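Local coordinates for protein teicoplanin pseudoaglycone deacetylases Orf2 (Actinoplanes teichomyceticus, PDB 3DFF) that probably removes the acetyl group from the amino sugar of the teicoplanin pseudoaglycone, as a zinc-dependent deacetylase of the PIG-L family, at residues G203-A209 with T264-S270; D148-V152 with V180-L184; A209-V214 with G259-T264; I140-D145 with A174-V180. All blocks are in the same frame, centred on the assembly; numbering follows the deposited sequence.

Contact 1 (G203-A209 with T264-S270); sequences GFRLGSA and TWPVVRS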
loop_
_atom_site.group_PDB
_atom_site.type_symbol
_atom_site.label_atom_id
_atom_site.label_comp_id
_atom_site.label_asym_id
_atom_site.label_seq_id
_atom_site.Cartn_x
_atom_site.Cartn_y
_atom_site.Cartn_z
ATOM N N GLY A 203 18.514 11.716 -3.873
ATOM C CA GLY A 203 18.530 11.610 -5.319
ATOM C C GLY A 203 17.195 11.589 -6.029
ATOM O O GLY A 203 17.145 11.730 -7.249
ATOM N N PHE A 204 16.107 11.386 -5.280
ATOM C CA PHE A 204 14.752 11.382 -5.845
ATOM C C PHE A 204 13.916 12.550 -5.340
ATOM O O PHE A 204 14.072 12.977 -4.204
ATOM C CB PHE A 204 14.005 10.100 -5.453
ATOM C CG PHE A 204 14.652 8.841 -5.950
ATOM C CD1 PHE A 204 14.372 8.353 -7.244
ATOM C CD2 PHE A 204 15.536 8.142 -5.144
ATOM C CE1 PHE A 204 14.973 7.181 -7.715
ATOM C CE2 PHE A 204 16.145 6.973 -5.602
ATOM C CZ PHE A 204 15.854 6.488 -6.890
ATOM N N ARG A 205 13.001 13.028 -6.181
ATOM C CA ARG A 205 12.039 14.048 -5.754
ATOM C C ARG A 205 10.716 13.949 -6.485
ATOM O O ARG A 205 10.610 13.335 -7.547
ATOM C CB ARG A 205 12.626 15.448 -5.900
ATOM C CG ARG A 205 12.730 15.888 -7.322
ATOM C CD ARG A 205 13.095 17.367 -7.387
ATOM N NE ARG A 205 13.225 17.767 -8.781
ATOM C CZ ARG A 205 12.217 18.188 -9.532
ATOM N NH1 ARG A 205 11.005 18.314 -9.018
ATOM N NH2 ARG A 205 12.426 18.509 -10.799
ATOM N N LEU A 206 9.688 14.538 -5.887
ATOM C CA LEU A 206 8.371 14.522 -6.493
ATOM C C LEU A 206 8.206 15.620 -7.517
ATOM O O LEU A 206 8.597 16.758 -7.280
ATOM C CB LEU A 206 7.288 14.712 -5.431
ATOM C CG LEU A 206 7.252 13.707 -4.292
ATOM C CD1 LEU A 206 6.163 14.137 -3.327
ATOM C CD2 LEU A 206 6.977 12.344 -4.869
ATOM N N GLY A 207 7.585 15.280 -8.639
ATOM C CA GLY A 207 7.170 16.299 -9.590
ATOM C C GLY A 207 5.837 16.883 -9.166
ATOM O O GLY A 207 5.353 16.638 -8.047
ATOM N N SER A 208 5.234 17.646 -10.077
ATOM C CA SER A 208 3.919 18.228 -9.842
ATOM C C SER A 208 2.827 17.163 -9.717
ATOM O O SER A 208 2.811 16.174 -10.461
ATOM C CB SER A 208 3.566 19.216 -10.960
ATOM O OG SER A 208 4.594 20.183 -11.103
ATOM N N ALA A 209 1.925 17.381 -8.771
ATOM C CA ALA A 209 0.793 16.490 -8.545
ATOM C C ALA A 209 -0.125 16.416 -9.768
ATOM O O ALA A 209 -0.285 17.399 -10.511
ATOM C CB ALA A 209 0.018 16.955 -7.327
ATOM N N THR A 264 -1.710 11.667 -7.458
ATOM C CA THR A 264 -0.446 10.967 -7.671
ATOM C C THR A 264 0.665 11.957 -8.056
ATOM O O THR A 264 0.383 13.047 -8.559
ATOM C CB THR A 264 -0.562 9.868 -8.771
ATOM O OG1 THR A 264 -0.883 10.462 -10.048
ATOM C CG2 THR A 264 -1.607 8.817 -8.414
ATOM N N TRP A 265 1.922 11.586 -7.817
ATOM C CA TRP A 265 3.047 12.433 -8.185
ATOM C C TRP A 265 4.035 11.609 -8.974
ATOM O O TRP A 265 4.287 10.450 -8.617
ATOM C CB TRP A 265 3.790 12.938 -6.960
ATOM C CG TRP A 265 3.011 13.790 -6.034
ATOM C CD1 TRP A 265 2.907 15.152 -6.058
ATOM C CD2 TRP A 265 2.246 13.344 -4.909
ATOM N NE1 TRP A 265 2.116 15.581 -5.016
ATOM C CE2 TRP A 265 1.696 14.493 -4.299
ATOM C CE3 TRP A 265 1.976 12.085 -4.356
ATOM C CZ2 TRP A 265 0.883 14.421 -3.161
ATOM C CZ3 TRP A 265 1.170 12.012 -3.214
ATOM C CH2 TRP A 265 0.634 13.178 -2.635
ATOM N N PRO A 266 4.637 12.195 -10.025
ATOM C CA PRO A 266 5.727 11.455 -10.670
ATOM C C PRO A 266 6.966 11.569 -9.800
ATOM O O PRO A 266 7.128 12.569 -9.098
ATOM C CB PRO A 266 5.922 12.212 -11.984
ATOM C CG PRO A 266 5.519 13.637 -11.646
ATOM C CD PRO A 266 4.389 13.510 -10.657
ATOM N N VAL A 267 7.822 10.548 -9.811
ATOM C CA VAL A 267 9.089 10.621 -9.111
ATOM C C VAL A 267 10.195 10.777 -10.145
ATOM O O VAL A 267 10.311 9.964 -11.071
ATOM C CB VAL A 267 9.396 9.357 -8.292
ATOM C CG1 VAL A 267 10.614 9.603 -7.420
ATOM C CG2 VAL A 267 8.211 9.013 -7.437
ATOM N N VAL A 268 10.981 11.823 -9.980
ATOM C CA VAL A 268 12.058 12.117 -10.916
ATOM C C VAL A 268 13.372 12.230 -10.152
ATOM O O VAL A 268 13.394 12.230 -8.914
ATOM C CB VAL A 268 11.735 13.389 -11.730
ATOM C CG1 VAL A 268 10.411 13.227 -12.483
ATOM C CG2 VAL A 268 11.708 14.621 -10.801
ATOM N N ARG A 269 14.489 12.297 -10.875
ATOM C CA ARG A 269 15.774 12.462 -10.238
ATOM C C ARG A 269 16.012 13.924 -9.860
ATOM O O ARG A 269 15.671 14.852 -10.625
ATOM C CB ARG A 269 16.901 11.944 -11.146
ATOM C CG ARG A 269 16.789 10.454 -11.427
ATOM C CD ARG A 269 17.054 9.637 -10.167
ATOM N NE ARG A 269 18.431 9.792 -9.725
ATOM C CZ ARG A 269 18.962 9.264 -8.625
ATOM N NH1 ARG A 269 18.236 8.523 -7.796
ATOM N NH2 ARG A 269 20.234 9.473 -8.343
ATOM N N SER A 270 16.586 14.113 -8.680
ATOM C CA SER A 270 16.927 15.440 -8.193
ATOM C C SER A 270 18.003 16.059 -9.078
ATOM O O SER A 270 18.776 15.330 -9.712
ATOM C CB SER A 270 17.454 15.347 -6.764
ATOM O OG SER A 270 16.441 14.858 -5.902
HETATM O O HOH W 1 17.445 14.236 -3.452
HETATM O O HOH W 2 14.998 17.500 -10.817
#

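Contact 2 (D148-V152 with V180-L184); sequences DPTLV and VPVRL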
loop_
_atom_site.group_PDB
_atom_site.type_symbol
_atom_site.label_atom_id
_atom_site.label_comp_id
_atom_site.label_asym_id
_atom_site.label_seq_id
_atom_site.Cartn_x
_atom_site.Cartn_y
_atom_site.Cartn_z
ATOM N N ASP A 148 7.486 -6.565 -17.435
ATOM C CA ASP A 148 7.905 -5.488 -18.345
ATOM C C ASP A 148 6.953 -4.303 -18.325
ATOM O O ASP A 148 6.383 -3.953 -19.345
ATOM C CB ASP A 148 8.090 -6.015 -19.780
ATOM C CG ASP A 148 8.841 -5.027 -20.682
ATOM O OD1 ASP A 148 9.579 -4.155 -20.171
ATOM O OD2 ASP A 148 8.694 -5.137 -21.919
ATOM N N PRO A 149 6.793 -3.652 -17.160
ATOM C CA PRO A 149 5.792 -2.591 -17.105
ATOM C C PRO A 149 6.244 -1.348 -17.884
ATOM O O PRO A 149 7.435 -1.117 -18.030
ATOM C CB PRO A 149 5.755 -2.249 -15.615
ATOM C CG PRO A 149 7.168 -2.500 -15.173
ATOM C CD PRO A 149 7.521 -3.784 -15.883
ATOM N N THR A 150 5.289 -0.570 -18.383
ATOM C CA THR A 150 5.595 0.741 -18.937
ATOM C C THR A 150 5.479 1.828 -17.881
ATOM O O THR A 150 6.043 2.915 -18.041
ATOM C CB THR A 150 4.678 1.097 -20.120
ATOM O OG1 THR A 150 3.317 0.882 -19.749
ATOM C CG2 THR A 150 5.019 0.245 -21.337
ATOM N N LEU A 151 4.769 1.508 -16.792
ATOM C CA LEU A 151 4.556 2.433 -15.678
ATOM C C LEU A 151 4.458 1.637 -14.385
ATOM O O LEU A 151 3.775 0.616 -14.342
ATOM C CB LEU A 151 3.258 3.225 -15.843
ATOM C CG LEU A 151 2.916 4.255 -14.742
ATOM C CD1 LEU A 151 4.006 5.286 -14.605
ATOM C CD2 LEU A 151 1.578 4.942 -14.964
ATOM N N VAL A 152 5.135 2.116 -13.349
ATOM C CA VAL A 152 4.965 1.548 -12.006
ATOM C C VAL A 152 4.369 2.624 -11.093
ATOM O O VAL A 152 4.821 3.777 -11.112
ATOM C CB VAL A 152 6.308 1.082 -11.412
ATOM C CG1 VAL A 152 6.141 0.618 -9.954
ATOM C CG2 VAL A 152 6.909 -0.047 -12.238
ATOM N N VAL A 180 12.510 2.498 -15.430
ATOM C CA VAL A 180 11.062 2.439 -15.630
ATOM C C VAL A 180 10.411 3.646 -14.932
ATOM O O VAL A 180 10.770 3.955 -13.781
ATOM C CB VAL A 180 10.468 1.110 -15.046
ATOM C CG1 VAL A 180 8.968 1.080 -15.158
ATOM C CG2 VAL A 180 11.061 -0.124 -15.744
ATOM N N PRO A 181 9.466 4.339 -15.614
ATOM C CA PRO A 181 8.801 5.493 -14.990
ATOM C C PRO A 181 8.038 5.044 -13.769
ATOM O O PRO A 181 7.420 3.981 -13.801
ATOM C CB PRO A 181 7.758 5.920 -16.021
ATOM C CG PRO A 181 8.150 5.276 -17.285
ATOM C CD PRO A 181 8.981 4.089 -16.986
ATOM N N VAL A 182 8.033 5.883 -12.743
ATOM C CA VAL A 182 7.343 5.556 -11.498
ATOM C C VAL A 182 6.575 6.767 -10.964
ATOM O O VAL A 182 7.011 7.901 -11.127
ATOM C CB VAL A 182 8.336 4.998 -10.452
ATOM C CG1 VAL A 182 9.353 6.041 -10.015
ATOM C CG2 VAL A 182 7.595 4.385 -9.255
ATOM N N ARG A 183 5.422 6.497 -10.350
ATOM C CA ARG A 183 4.615 7.532 -9.708
ATOM C C ARG A 183 4.278 7.025 -8.318
ATOM O O ARG A 183 4.320 5.812 -8.082
ATOM C CB ARG A 183 3.319 7.805 -10.471
ATOM C CG ARG A 183 3.493 8.281 -11.913
ATOM C CD ARG A 183 2.147 8.536 -12.566
ATOM N NE ARG A 183 1.444 9.684 -11.993
ATOM C CZ ARG A 183 1.667 10.954 -12.338
ATOM N NH1 ARG A 183 2.587 11.254 -13.251
ATOM N NH2 ARG A 183 0.988 11.930 -11.752
ATOM N N LEU A 184 3.985 7.950 -7.405
ATOM C CA LEU A 184 3.517 7.568 -6.070
ATOM C C LEU A 184 2.086 8.030 -5.898
ATOM O O LEU A 184 1.754 9.146 -6.292
ATOM C CB LEU A 184 4.372 8.219 -4.996
ATOM C CG LEU A 184 5.888 8.060 -5.137
ATOM C CD1 LEU A 184 6.603 8.685 -3.955
ATOM C CD2 LEU A 184 6.286 6.594 -5.299
#

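Contact 3 (A209-V214 with G259-T264); sequences ADVSSV and GYGETT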
loop_
_atom_site.group_PDB
_atom_site.type_symbol
_atom_site.label_atom_id
_atom_site.label_comp_id
_atom_site.label_asym_id
_atom_site.label_seq_id
_atom_site.Cartn_x
_atom_site.Cartn_y
_atom_site.Cartn_z
ATOM N N ALA A 209 1.925 17.381 -8.771
ATOM C CA ALA A 209 0.793 16.490 -8.545
ATOM C C ALA A 209 -0.125 16.416 -9.768
ATOM O O ALA A 209 -0.285 17.399 -10.511
ATOM C CB ALA A 209 0.018 16.955 -7.327
ATOM N N ASP A 210 -0.697 15.242 -9.997
ATOM C CA ASP A 210 -1.852 15.104 -10.859
ATOM C C ASP A 210 -3.021 14.713 -9.977
ATOM O O ASP A 210 -2.911 13.764 -9.187
ATOM C CB ASP A 210 -1.643 14.023 -11.910
ATOM C CG ASP A 210 -2.896 13.771 -12.742
ATOM O OD1 ASP A 210 -3.086 14.493 -13.748
ATOM O OD2 ASP A 210 -3.684 12.853 -12.409
ATOM N N VAL A 211 -4.134 15.433 -10.108
ATOM C CA VAL A 211 -5.373 15.037 -9.459
ATOM C C VAL A 211 -6.327 14.486 -10.515
ATOM O O VAL A 211 -6.815 15.223 -11.380
ATOM C CB VAL A 211 -6.029 16.197 -8.670
ATOM C CG1 VAL A 211 -7.353 15.746 -8.068
ATOM C CG2 VAL A 211 -5.114 16.682 -7.572
ATOM N N SER A 212 -6.579 13.186 -10.462
ATOM C CA SER A 212 -7.356 12.540 -11.513
ATOM C C SER A 212 -8.831 12.943 -11.434
ATOM O O SER A 212 -9.313 13.418 -10.399
ATOM C CB SER A 212 -7.209 11.017 -11.453
ATOM O OG SER A 212 -7.917 10.472 -10.352
ATOM N N SER A 213 -9.525 12.773 -12.550
ATOM C CA SER A 213 -10.955 12.964 -12.596
ATOM C C SER A 213 -11.531 11.675 -13.155
ATOM O O SER A 213 -11.235 11.289 -14.290
ATOM C CB SER A 213 -11.303 14.173 -13.473
ATOM O OG SER A 213 -12.272 14.981 -12.829
ATOM N N VAL A 214 -12.307 10.969 -12.341
ATOM C CA VAL A 214 -12.908 9.719 -12.811
ATOM C C VAL A 214 -14.423 9.755 -12.774
ATOM O O VAL A 214 -15.038 10.481 -11.975
ATOM C CB VAL A 214 -12.407 8.465 -12.061
ATOM C CG1 VAL A 214 -10.892 8.342 -12.176
ATOM C CG2 VAL A 214 -12.887 8.462 -10.605
ATOM N N GLY A 259 -15.350 15.715 -10.000
ATOM C CA GLY A 259 -15.971 14.526 -9.438
ATOM C C GLY A 259 -14.935 13.863 -8.560
ATOM O O GLY A 259 -14.070 14.538 -7.981
ATOM N N TYR A 260 -15.006 12.543 -8.466
ATOM C CA TYR A 260 -14.037 11.817 -7.656
ATOM C C TYR A 260 -12.670 11.804 -8.343
ATOM O O TYR A 260 -12.566 11.953 -9.568
ATOM C CB TYR A 260 -14.536 10.399 -7.353
ATOM C CG TYR A 260 -13.690 9.722 -6.309
ATOM C CD1 TYR A 260 -13.746 10.123 -4.968
ATOM C CD2 TYR A 260 -12.783 8.731 -6.675
ATOM C CE1 TYR A 260 -12.947 9.530 -4.016
ATOM C CE2 TYR A 260 -11.975 8.122 -5.723
ATOM C CZ TYR A 260 -12.062 8.538 -4.401
ATOM O OH TYR A 260 -11.272 7.965 -3.445
ATOM N N GLY A 261 -11.603 11.625 -7.563
ATOM C CA GLY A 261 -10.280 11.598 -8.135
ATOM C C GLY A 261 -9.252 11.124 -7.122
ATOM O O GLY A 261 -9.550 11.016 -5.933
ATOM N N GLU A 262 -8.050 10.854 -7.617
ATOM C CA GLU A 262 -6.944 10.394 -6.792
ATOM C C GLU A 262 -5.706 11.190 -7.148
ATOM O O GLU A 262 -5.448 11.457 -8.334
ATOM C CB GLU A 262 -6.707 8.898 -7.025
ATOM C CG GLU A 262 -7.809 8.011 -6.452
ATOM C CD GLU A 262 -7.875 6.611 -7.051
ATOM O OE1 GLU A 262 -8.502 5.743 -6.410
ATOM O OE2 GLU A 262 -7.347 6.391 -8.172
ATOM N N THR A 263 -4.955 11.581 -6.117
ATOM C CA THR A 263 -3.724 12.345 -6.277
ATOM C C THR A 263 -2.512 11.419 -6.420
ATOM O O THR A 263 -2.323 10.511 -5.599
ATOM C CB THR A 263 -3.548 13.307 -5.088
ATOM O OG1 THR A 263 -4.666 14.217 -5.064
ATOM C CG2 THR A 263 -2.265 14.111 -5.187
ATOM N N THR A 264 -1.710 11.667 -7.458
ATOM C CA THR A 264 -0.446 10.967 -7.671
ATOM C C THR A 264 0.665 11.957 -8.056
ATOM O O THR A 264 0.383 13.047 -8.559
ATOM C CB THR A 264 -0.562 9.868 -8.771
ATOM O OG1 THR A 264 -0.883 10.462 -10.048
ATOM C CG2 THR A 264 -1.607 8.817 -8.414
HETATM O O HOH W 3 -3.512 11.019 -10.424
HETATM O O HOH W 4 -7.141 7.856 -10.513
HETATM O O HOH W 5 -10.952 15.078 -9.130
HETATM O O HOH W 6 -16.995 11.328 -10.259
#

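Contact 4 (I140-D145 with A174-V180); sequences IRSIID and ATHEKNV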
loop_
_atom_site.group_PDB
_atom_site.type_symbol
_atom_site.label_atom_id
_atom_site.label_comp_id
_atom_site.label_asym_id
_atom_site.label_seq_id
_atom_site.Cartn_x
_atom_site.Cartn_y
_atom_site.Cartn_z
ATOM N N ILE A 140 11.188 -6.859 -6.744
ATOM C CA ILE A 140 10.580 -5.928 -7.693
ATOM C C ILE A 140 11.329 -5.934 -9.019
ATOM O O ILE A 140 10.685 -5.917 -10.070
ATOM C CB ILE A 140 10.442 -4.491 -7.136
ATOM C CG1 ILE A 140 9.514 -4.484 -5.915
ATOM C CG2 ILE A 140 9.884 -3.548 -8.219
ATOM C CD1 ILE A 140 9.579 -3.163 -5.125
ATOM N N ARG A 141 12.661 -5.990 -8.967
ATOM C CA ARG A 141 13.467 -6.076 -10.199
ATOM C C ARG A 141 13.105 -7.311 -11.005
ATOM O O ARG A 141 12.937 -7.230 -12.226
ATOM C CB ARG A 141 14.954 -6.051 -9.873
ATOM C CG ARG A 141 15.501 -4.622 -9.746
ATOM C CD ARG A 141 17.020 -4.593 -9.716
ATOM N NE ARG A 141 17.537 -5.281 -8.535
ATOM C CZ ARG A 141 17.703 -4.707 -7.345
ATOM N NH1 ARG A 141 17.442 -3.417 -7.171
ATOM N NH2 ARG A 141 18.159 -5.415 -6.330
ATOM N N SER A 142 12.925 -8.434 -10.315
ATOM C CA SER A 142 12.539 -9.689 -10.958
ATOM C C SER A 142 11.181 -9.559 -11.631
ATOM O O SER A 142 11.012 -9.977 -12.774
ATOM C CB SER A 142 12.546 -10.838 -9.949
ATOM O OG SER A 142 13.856 -11.019 -9.451
ATOM N N ILE A 143 10.223 -8.939 -10.938
ATOM C CA ILE A 143 8.884 -8.763 -11.466
ATOM C C ILE A 143 8.878 -7.790 -12.654
ATOM O O ILE A 143 8.162 -8.010 -13.627
ATOM C CB ILE A 143 7.892 -8.335 -10.352
ATOM C CG1 ILE A 143 7.712 -9.479 -9.356
ATOM C CG2 ILE A 143 6.546 -7.933 -10.926
ATOM C CD1 ILE A 143 7.237 -9.019 -7.990
ATOM N N ILE A 144 9.686 -6.740 -12.579
ATOM C CA ILE A 144 9.847 -5.823 -13.708
ATOM C C ILE A 144 10.357 -6.585 -14.941
ATOM O O ILE A 144 9.854 -6.378 -16.035
ATOM C CB ILE A 144 10.765 -4.629 -13.372
ATOM C CG1 ILE A 144 10.048 -3.644 -12.444
ATOM C CG2 ILE A 144 11.199 -3.878 -14.631
ATOM C CD1 ILE A 144 10.979 -2.651 -11.787
ATOM N N ASP A 145 11.334 -7.469 -14.755
ATOM C CA ASP A 145 11.853 -8.266 -15.884
ATOM C C ASP A 145 10.773 -9.173 -16.482
ATOM O O ASP A 145 10.665 -9.331 -17.710
ATOM C CB ASP A 145 13.071 -9.087 -15.450
ATOM C CG ASP A 145 14.315 -8.240 -15.259
ATOM O OD1 ASP A 145 14.388 -7.138 -15.840
ATOM O OD2 ASP A 145 15.237 -8.684 -14.533
ATOM N N ALA A 174 14.489 -0.001 -7.515
ATOM C CA ALA A 174 14.326 -0.986 -8.585
ATOM C C ALA A 174 14.002 -0.280 -9.902
ATOM O O ALA A 174 14.650 -0.550 -10.908
ATOM C CB ALA A 174 13.256 -2.012 -8.229
ATOM N N THR A 175 13.038 0.647 -9.884
ATOM C CA THR A 175 12.635 1.375 -11.103
ATOM C C THR A 175 13.760 2.260 -11.629
ATOM O O THR A 175 13.889 2.455 -12.847
ATOM C CB THR A 175 11.350 2.241 -10.919
ATOM O OG1 THR A 175 11.546 3.191 -9.856
ATOM C CG2 THR A 175 10.112 1.372 -10.687
ATOM N N HIS A 176 14.576 2.792 -10.728
ATOM C CA HIS A 176 15.711 3.606 -11.142
ATOM C C HIS A 176 16.715 2.751 -11.905
ATOM O O HIS A 176 17.136 3.115 -13.017
ATOM C CB HIS A 176 16.360 4.250 -9.926
ATOM C CG HIS A 176 17.503 5.146 -10.254
ATOM N ND1 HIS A 176 18.594 5.282 -9.427
ATOM C CD2 HIS A 176 17.733 5.949 -11.322
ATOM C CE1 HIS A 176 19.445 6.143 -9.964
ATOM N NE2 HIS A 176 18.942 6.562 -11.111
ATOM N N GLU A 177 17.086 1.619 -11.316
ATOM C CA GLU A 177 18.049 0.702 -11.930
ATOM C C GLU A 177 17.549 0.187 -13.265
ATOM O O GLU A 177 18.333 0.089 -14.223
ATOM C CB GLU A 177 18.353 -0.464 -10.998
ATOM C CG GLU A 177 19.191 -0.063 -9.798
ATOM C CD GLU A 177 19.393 -1.185 -8.801
ATOM O OE1 GLU A 177 19.510 -2.366 -9.218
ATOM O OE2 GLU A 177 19.448 -0.874 -7.590
ATOM N N LYS A 178 16.259 -0.141 -13.325
ATOM C CA LYS A 178 15.625 -0.665 -14.541
ATOM C C LYS A 178 15.169 0.400 -15.547
ATOM O O LYS A 178 14.703 0.062 -16.635
ATOM C CB LYS A 178 14.447 -1.594 -14.193
ATOM C CG LYS A 178 14.833 -2.857 -13.432
ATOM C CD LYS A 178 15.523 -3.868 -14.334
ATOM C CE LYS A 178 16.039 -5.053 -13.537
ATOM N NZ LYS A 178 16.745 -6.020 -14.428
ATOM N N ASN A 179 15.282 1.674 -15.171
ATOM C CA ASN A 179 14.855 2.793 -16.018
ATOM C C ASN A 179 13.379 2.703 -16.422
ATOM O O ASN A 179 13.034 2.805 -17.602
ATOM C CB ASN A 179 15.766 2.907 -17.255
ATOM C CG ASN A 179 15.949 4.338 -17.722
ATOM O OD1 ASN A 179 15.381 5.280 -17.153
ATOM N ND2 ASN A 179 16.740 4.511 -18.784
ATOM N N VAL A 180 12.510 2.498 -15.430
ATOM C CA VAL A 180 11.062 2.439 -15.630
ATOM C C VAL A 180 10.411 3.646 -14.932
ATOM O O VAL A 180 10.770 3.955 -13.781
ATOM C CB VAL A 180 10.468 1.110 -15.046
ATOM C CG1 VAL A 180 8.968 1.080 -15.158
ATOM C CG2 VAL A 180 11.061 -0.124 -15.744
#

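Contact 1 (G203-A209 with T264-S270)
The antiparallel edge of the mixed sheet is built here, strand 204-211 running along strand 263-269, with F204 facing R269, R205 facing V268 and L206 facing V267. R205 and V268 form the hydrogen-bonded pair: R205 N gives to V268 O at 2.9 Å and V268 N returns to R205 O. On either side of this pair the ladder continues, with G207 N to P266 O, 2.8 Å and almost straight, and S270 N to G203 O, where the donor stands above the carbonyl plane. R269, bent at chi2 (-68°) and chi3 (-66°), stands edge-on over the F204 ring with NH1 above one face. This cation-pi contact puts R269 CZ 4.6 Å from the F204 ring centroid, with the two planes nearly perpendicular (86°). G203 O lies over a face of the same guanidinium. R205 instead runs extended from CG to NE and lays one guanidinium face on V268 CG2, 3.8 Å from R205 CZ, while a water links R205 NE to R269 O. L206 CD1 sits over the five-membered ring of W265 in a CH-pi contact, 4.2 Å from its centroid, and A209 CB approaches W265 NE1 to 3.4 Å. On the helix 162-178 side of the sheet, F204 and V267 rest on L172, and W265 packs on E186, seen to bind zinc in this protein though not in this chain. Two arginines are thus held by an aromatic face, a methyl group and a bridging water, so this surface edge joins charge to apolar packing without an ion pair between the segments.

Contact 2 (D148-V152 with V180-L184)
V152 meets V180 and V182 through different branches. Its CB lies 3.9 Å from P181 O, and from there the side chain forks. CG1, anti to the backbone N (chi1 174°), runs to V182 CG2 at 4.1 Å, the two valines crossing obliquely on one face of the sheet. CG2, beside the backbone N, meets V180 CG1 at 3.7 Å, and these two side chains cross at about a right angle. V180 CG1 also packs on P149 CG, joining the loop ahead of strand 151-155 to the same apolar patch; T175 of helix 162-178 packs on V152 and V182. L151 turns its CB away from 180-184, but its CD1 swings back to lie 3.7 Å from P181 O and close to R183 CG. The P181 ring meets the chain before the strand, with CG 3.3 Å from T150 O. Both backbone polar atoms of V152 are bonded across the contact: V152 N gives to P181 O at 3.0 Å, and R183 N gives to V152 O at 2.9 Å, that second bond somewhat bent (153°). V182 CA closes on the same V152 O, so this carbonyl takes an N-H and a CA-H from consecutive residues. The polar end of R183 turns to T264 on the next strand, and T150 OG1 to the backbone of R9. One residue bonding to the two neighbours of its partner is the parallel bridge pattern, and with helix 162-178 linking the strands it marks a beta-alpha-beta unit of the Rossmann-like sheet found in PIG-L deacetylases.

Contact 3 (A209-V214 with G259-T264)
With chi1 at 73°, S212 sets OG between its own backbone N and carbonyl carbon, which brings the hydroxyl to E262; V214 CG2 takes the equivalent place on its residue and is turned to Y260. S212 OG accepts from E262 N at 2.8 Å, while S212 N gives to E262 O at 3.0 Å from above the carbonyl plane. One serine therefore holds both backbone polar atoms of E262 at a point where the strand pairing gives way to loop. A water connects S212 OG with E262 OE2. V214 CG2 comes to the edge of the Y260 ring, in its plane and 3.9 Å from CD2, the two side chains lying side by side and pointing the same way; V214 N gives to Y260 O at 3.0 Å. Nearer the regular sheet D210 and T264 make a hydrogen-bonded antiparallel pair, D210 N to T264 O at 2.8 Å and T264 N to D210 O at 3.0 Å. Next to it V211 and T263 are a non-hydrogen-bonded pair, and V211 CG2 touches T263 OG1 at 3.5 Å. G261 CA comes within 3.1 Å of S212 O, a close CA-H...O contact. E262 OE1 makes a salt bridge with K222 of helix 216-226, Y260 OH bonds to the same lysine, E262 OE2 takes the N-H of G27, and T264 OG1 goes to R183 of strand 182-185. Helix 243-254 packs on V211, T263 and Y260, whereas helix 19-33 meets V214, E262 and T264, so, with helix 216-226, three helices pack on this end of the strand pair.

Contact 4 (I140-D145 with A174-V180)
The guanidinium of R141 carries E177 OE1 over one face, with the E177 carboxylate turned nearly parallel to it (13° between planes). R141 NH1 is 3.1 Å from E177 OE1, but the oxygen stands well out of the guanidinium plane, so the pair is held by charge and no N-H aims at it; R141 NH2 makes a salt bridge with D138 OD1 of its own helix. The carboxylate of D145 receives K178 NZ at 3.0 Å on OD1, through the syn lone pair, and more weakly on OD2. K178 reaches it by bending at chi2 (-74°), and the rest of its chain is extended. Helices 126-147 and 162-178, flanking strand 151-155 in sequence, cross here at -48° with their local axes 9.7 Å apart on one side of the sheet. A174 makes the close approach: its CB meets I140 CG2 at 3.7 Å and R141 CG at 3.8 Å. Further along, I144 CG2 lies against K178 CG and reaches V180 CG2 at 3.9 Å, just past the Schellman motif at N179 that ends helix 162-178. I140 also packs on Y41 and I13 of the sheet.

How the contacts relate
Along the chain contacts 4 and 2 come first and alternate: helix 126-147, strand 151-155, helix 162-178 and strand 182-185 follow one another, the two contacts share V180, and their centres lie about 9 Å apart. Contacts 1 and 3 come later on strands 204-211 and 263-269, contact 3 nested inside the loop closed by contact 1, sharing A209 and T264, with centres about 17 Å apart. Contacts 1 and 2 touch through probable hydrogen bonds of L184 N to W265 O and R183 to T264. H176 brings contact 4 against F204 and R269. The pairing of 182-185 with 263-269 joins the parallel, helix-backed part (contacts 2 and 4) to the antiparallel edge (contacts 1 and 3).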